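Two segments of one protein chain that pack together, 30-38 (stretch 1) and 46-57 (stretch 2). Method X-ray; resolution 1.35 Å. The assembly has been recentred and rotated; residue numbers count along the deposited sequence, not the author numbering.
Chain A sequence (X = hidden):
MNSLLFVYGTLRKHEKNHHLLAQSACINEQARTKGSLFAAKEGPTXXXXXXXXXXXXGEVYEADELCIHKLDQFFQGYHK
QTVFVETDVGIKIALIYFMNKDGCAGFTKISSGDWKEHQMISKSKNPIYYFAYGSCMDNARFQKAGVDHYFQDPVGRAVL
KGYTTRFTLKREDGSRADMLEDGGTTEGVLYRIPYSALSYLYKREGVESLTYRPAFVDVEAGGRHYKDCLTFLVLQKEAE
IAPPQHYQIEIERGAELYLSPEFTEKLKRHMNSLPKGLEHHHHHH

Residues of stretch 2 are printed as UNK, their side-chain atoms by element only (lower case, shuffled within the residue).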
# COMPACT_ATOMS: atom_id res chain seq x y z
N GLN A 30 3.96 -5.05 2.06
CA GLN A 30 2.58 -4.87 2.51
C GLN A 30 2.33 -5.97 3.55
O GLN A 30 2.41 -7.16 3.28
CB GLN A 30 1.58 -4.99 1.39
CG GLN A 30 1.87 -4.03 0.21
CD GLN A 30 1.99 -2.58 0.59
OE1 GLN A 30 1.43 -2.13 1.58
NE2 GLN A 30 2.72 -1.81 -0.27
N ALA A 31 2.11 -5.60 4.80
CA ALA A 31 1.98 -6.57 5.87
C ALA A 31 1.24 -5.93 7.05
O ALA A 31 1.25 -4.71 7.19
CB ALA A 31 3.34 -7.07 6.33
N ARG A 32 0.65 -6.76 7.89
CA ARG A 32 -0.07 -6.25 9.06
C ARG A 32 -0.12 -7.31 10.14
O ARG A 32 -0.01 -8.50 9.90
CB ARG A 32 -1.51 -5.76 8.69
CG ARG A 32 -2.48 -6.86 8.40
CD ARG A 32 -3.81 -6.33 7.96
NE ARG A 32 -4.82 -7.35 7.91
CZ ARG A 32 -6.08 -7.14 7.63
NH1 ARG A 32 -6.52 -5.93 7.35
NH2 ARG A 32 -6.91 -8.15 7.69
N THR A 33 -0.38 -6.83 11.35
CA THR A 33 -0.66 -7.70 12.49
C THR A 33 -1.71 -7.06 13.37
O THR A 33 -1.75 -5.85 13.51
CB THR A 33 0.62 -8.02 13.24
OG1 THR A 33 0.47 -9.16 14.08
CG2 THR A 33 1.20 -6.90 14.03
N LYS A 34 -2.55 -7.86 14.00
CA LYS A 34 -3.63 -7.35 14.81
C LYS A 34 -3.03 -6.67 16.07
O LYS A 34 -2.22 -7.28 16.79
CB LYS A 34 -4.61 -8.45 15.21
CG LYS A 34 -5.75 -7.90 16.06
CD LYS A 34 -6.98 -8.78 16.09
CE LYS A 34 -7.86 -8.71 14.85
NZ LYS A 34 -8.88 -9.74 14.84
N GLY A 35 -3.46 -5.43 16.33
CA GLY A 35 -2.93 -4.64 17.39
C GLY A 35 -3.15 -3.19 17.16
O GLY A 35 -3.78 -2.83 16.19
N SER A 36 -2.63 -2.34 18.06
CA SER A 36 -2.80 -0.91 17.93
C SER A 36 -1.42 -0.23 17.88
O SER A 36 -0.49 -0.65 18.52
CB SER A 36 -3.52 -0.39 19.13
OG SER A 36 -4.86 -0.85 19.17
N LEU A 37 -1.35 0.85 17.13
CA LEU A 37 -0.18 1.72 16.96
C LEU A 37 -0.41 3.04 17.67
O LEU A 37 -1.48 3.59 17.55
CB LEU A 37 -0.01 1.97 15.46
CG LEU A 37 1.21 2.80 15.11
CD1 LEU A 37 2.52 2.12 15.39
CD2 LEU A 37 1.18 3.18 13.63
N PHE A 38 0.60 3.48 18.40
CA PHE A 38 0.55 4.72 19.15
C PHE A 38 1.75 5.57 18.81
O PHE A 38 2.87 5.09 18.65
CB PHE A 38 0.60 4.40 20.65
CG PHE A 38 -0.67 3.80 21.18
CD1 PHE A 38 -0.92 2.50 21.06
CD2 PHE A 38 -1.61 4.62 21.79
CE1 PHE A 38 -2.16 1.99 21.55
CE2 PHE A 38 -2.81 4.12 22.25
CZ PHE A 38 -3.08 2.87 22.09
N UNK A 46 3.77 -0.09 19.61
CA UNK A 46 2.58 -0.93 19.51
C UNK A 46 2.19 -1.43 20.82
O UNK A 46 3.00 -1.52 21.71
c UNK A 46 3.06 -1.46 17.16
c UNK A 46 4.00 -3.05 19.00
c UNK A 46 2.84 -2.08 18.54
N UNK A 47 0.87 -1.66 20.95
CA UNK A 47 0.28 -2.26 22.13
C UNK A 47 -0.70 -3.28 21.69
O UNK A 47 -1.48 -3.06 20.76
c UNK A 47 0.59 -0.07 23.34
c UNK A 47 -0.45 -1.18 22.96
c UNK A 47 -1.15 -1.73 24.20
N UNK A 48 -0.66 -4.40 22.38
CA UNK A 48 -1.52 -5.57 22.09
C UNK A 48 -2.46 -5.78 23.25
O UNK A 48 -2.06 -5.84 24.41
c UNK A 48 2.14 -6.51 18.81
c UNK A 48 -0.10 -6.71 19.53
c UNK A 48 1.64 -6.63 21.16
c UNK A 48 0.81 -6.56 18.55
c UNK A 48 2.57 -6.60 20.15
c UNK A 48 0.31 -6.69 20.83
c UNK A 48 -0.68 -6.79 21.91
N UNK A 49 -3.73 -5.92 22.98
CA UNK A 49 -4.71 -6.30 23.98
C UNK A 49 -5.81 -7.14 23.35
O UNK A 49 -6.01 -7.18 22.14
o UNK A 49 -6.75 -4.51 23.31
c UNK A 49 -5.22 -5.05 24.69
c UNK A 49 -6.55 -4.67 24.28
n UNK A 49 -7.47 -5.09 25.07
N UNK A 50 -6.58 -7.78 24.22
CA UNK A 50 -7.63 -8.69 23.77
C UNK A 50 -8.89 -8.00 23.25
O UNK A 50 -9.80 -8.69 22.82
o UNK A 50 -9.06 -7.89 26.00
c UNK A 50 -7.94 -9.70 24.89
c UNK A 50 -8.65 -9.06 26.00
o UNK A 50 -8.78 -9.75 27.05
N UNK A 51 -8.92 -6.69 23.27
CA UNK A 51 -9.97 -5.88 22.63
C UNK A 51 -9.55 -5.22 21.35
O UNK A 51 -10.30 -4.41 20.72
c UNK A 51 -10.40 -4.74 23.56
o UNK A 51 -10.80 -3.08 26.01
c UNK A 51 -11.61 -4.00 25.61
c UNK A 51 -11.16 -5.18 24.78
o UNK A 51 -12.80 -4.02 25.84
N UNK A 52 -8.39 -5.58 20.84
CA UNK A 52 -8.02 -5.03 19.54
C UNK A 52 -8.87 -5.58 18.45
O UNK A 52 -8.96 -6.77 18.27
o UNK A 52 -4.46 -5.15 20.30
c UNK A 52 -6.55 -5.35 19.26
o UNK A 52 -5.89 -3.65 20.80
c UNK A 52 -5.60 -4.69 20.17
N UNK A 53 -9.44 -4.70 17.64
CA UNK A 53 -10.22 -5.03 16.45
C UNK A 53 -9.69 -4.39 15.19
O UNK A 53 -10.42 -4.29 14.22
o UNK A 53 -12.08 -6.65 19.68
c UNK A 53 -12.13 -6.37 18.42
c UNK A 53 -11.72 -4.60 16.69
o UNK A 53 -12.16 -7.20 17.51
c UNK A 53 -12.28 -4.95 18.09
N UNK A 54 -8.48 -3.94 15.25
CA UNK A 54 -7.79 -3.36 14.11
C UNK A 54 -6.36 -3.85 14.00
O UNK A 54 -5.93 -4.72 14.77
N UNK A 55 -5.63 -3.26 13.09
CA UNK A 55 -4.34 -3.75 12.68
C UNK A 55 -3.30 -2.66 12.70
O UNK A 55 -3.57 -1.47 12.49
c UNK A 55 -5.32 -5.52 11.19
c UNK A 55 -4.85 -6.79 11.43
c UNK A 55 -6.67 -5.34 10.95
c UNK A 55 -5.79 -7.90 11.36
c UNK A 55 -7.50 -6.37 10.90
o UNK A 55 -8.11 -8.60 11.09
c UNK A 55 -4.43 -4.34 11.27
c UNK A 55 -7.12 -7.58 11.11
N UNK A 56 -2.05 -3.09 12.89
CA UNK A 56 -0.81 -2.32 12.68
C UNK A 56 -0.24 -2.75 11.34
O UNK A 56 -0.08 -3.94 11.08
c UNK A 56 0.21 -3.49 16.16
c UNK A 56 1.54 -1.90 13.52
c UNK A 56 -0.29 -2.45 15.15
c UNK A 56 0.24 -2.69 13.75
N UNK A 57 0.07 -1.79 10.49
CA UNK A 57 0.63 -2.01 9.17
C UNK A 57 2.16 -1.83 9.21
O UNK A 57 2.68 -1.04 10.00
c UNK A 57 -4.02 -2.58 7.63
c UNK A 57 -1.43 -1.53 7.90
c UNK A 57 -1.69 -2.57 7.01
c UNK A 57 -0.02 -1.11 8.13
o UNK A 57 -5.26 -3.19 7.51
c UNK A 57 -3.77 -1.56 8.54
c UNK A 57 -2.51 -1.05 8.66
c UNK A 57 -2.96 -3.07 6.86
O HOH W 1 -10.72 -9.55 16.92
O HOH W 2 -6.59 -2.64 17.17
O HOH W 3 -5.16 -0.34 14.70
O HOH W 4 -3.97 -2.37 21.86

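Position 46 carries three carbons, one bearing the other two, and one of these packs against Leu-37. It is Val-46, with CG1 4.0 Å from Leu-37 CD1 in a non-hydrogen-bonded antiparallel pair.

Position 47 has the same three-carbon fork, against the Phe-38 ring. This is Val-47: its CG2 lies 3.8 Å from Phe-38 CD1, and its backbone closes a two-way pair, Val-47 N to Ser-36 O and Ser-36 N to Val-47 O, both 3.0 Å.

Position 48 is one carbon and a six-carbon ring without oxygen, its edge near the backbone of Lys-34. Phe-48 places CD1 3.5 Å from Lys-34 O.

Position 49 has two carbons, the second bearing oxygen and nitrogen, and touches nothing on stretch 1: Asn-49, which opens a type I turn.

Position 50 has two carbons ending in two oxygens, out of reach of stretch 1. It is Asp-50.

Position 51 is one carbon longer with the same ending, equally remote: Glu-51, whose N makes a weak hydrogen bond to Asn-49 OD1 (3.1 Å).

Position 52 again has two carbons and two oxygens, but points toward stretch 1, at Gly-35. Asp-52 closes the turn: its OD1 accepts from Asn-49 N (2.9 Å) and lies 3.3 Å from Gly-35 CA.

Position 53 has three carbons ending in two oxygens and reaches Lys-34 through water. In Glu-53, OE2 and Lys-34 NZ each stand 2.8 Å from water 1.

Position 54 has no side-chain atoms: Gly-54, whose O accepts from Gly-35 N at 3.0 Å.

Position 55 is a ring bearing one oxygen, with the Arg-32 guanidinium flat on its face. In Tyr-55 the ring centroid is 3.6 Å from Arg-32 CZ and the planes differ by 4°, a cation-pi stack.

Position 56 has four carbons, forked at the first, with the long arm reaching Gly-35. Ile-56 CD1 sits 3.5 Å from Gly-35 C; a CB on that glycine would clash with this atom and with the Phe-48 ring.

Position 57 is another ring with one oxygen, close to Arg-32. Tyr-57 OH accepts from Arg-32 NH1 at 3.0 Å.

The contact works as two antiparallel pairings joined at Gly-35. One runs through Ser-36 and Val-47; the other uses Thr-33 N to Ile-56 O (2.9 Å) and Ile-56 N to Thr-33 O (2.8 Å). The glycine leaves room for Ile-56 and Phe-48, while Arg-32 serves two tyrosines, stacking on one and hydrogen-bonding the other.

Stretch 2 (46-57) VVFNDEDEGYIY
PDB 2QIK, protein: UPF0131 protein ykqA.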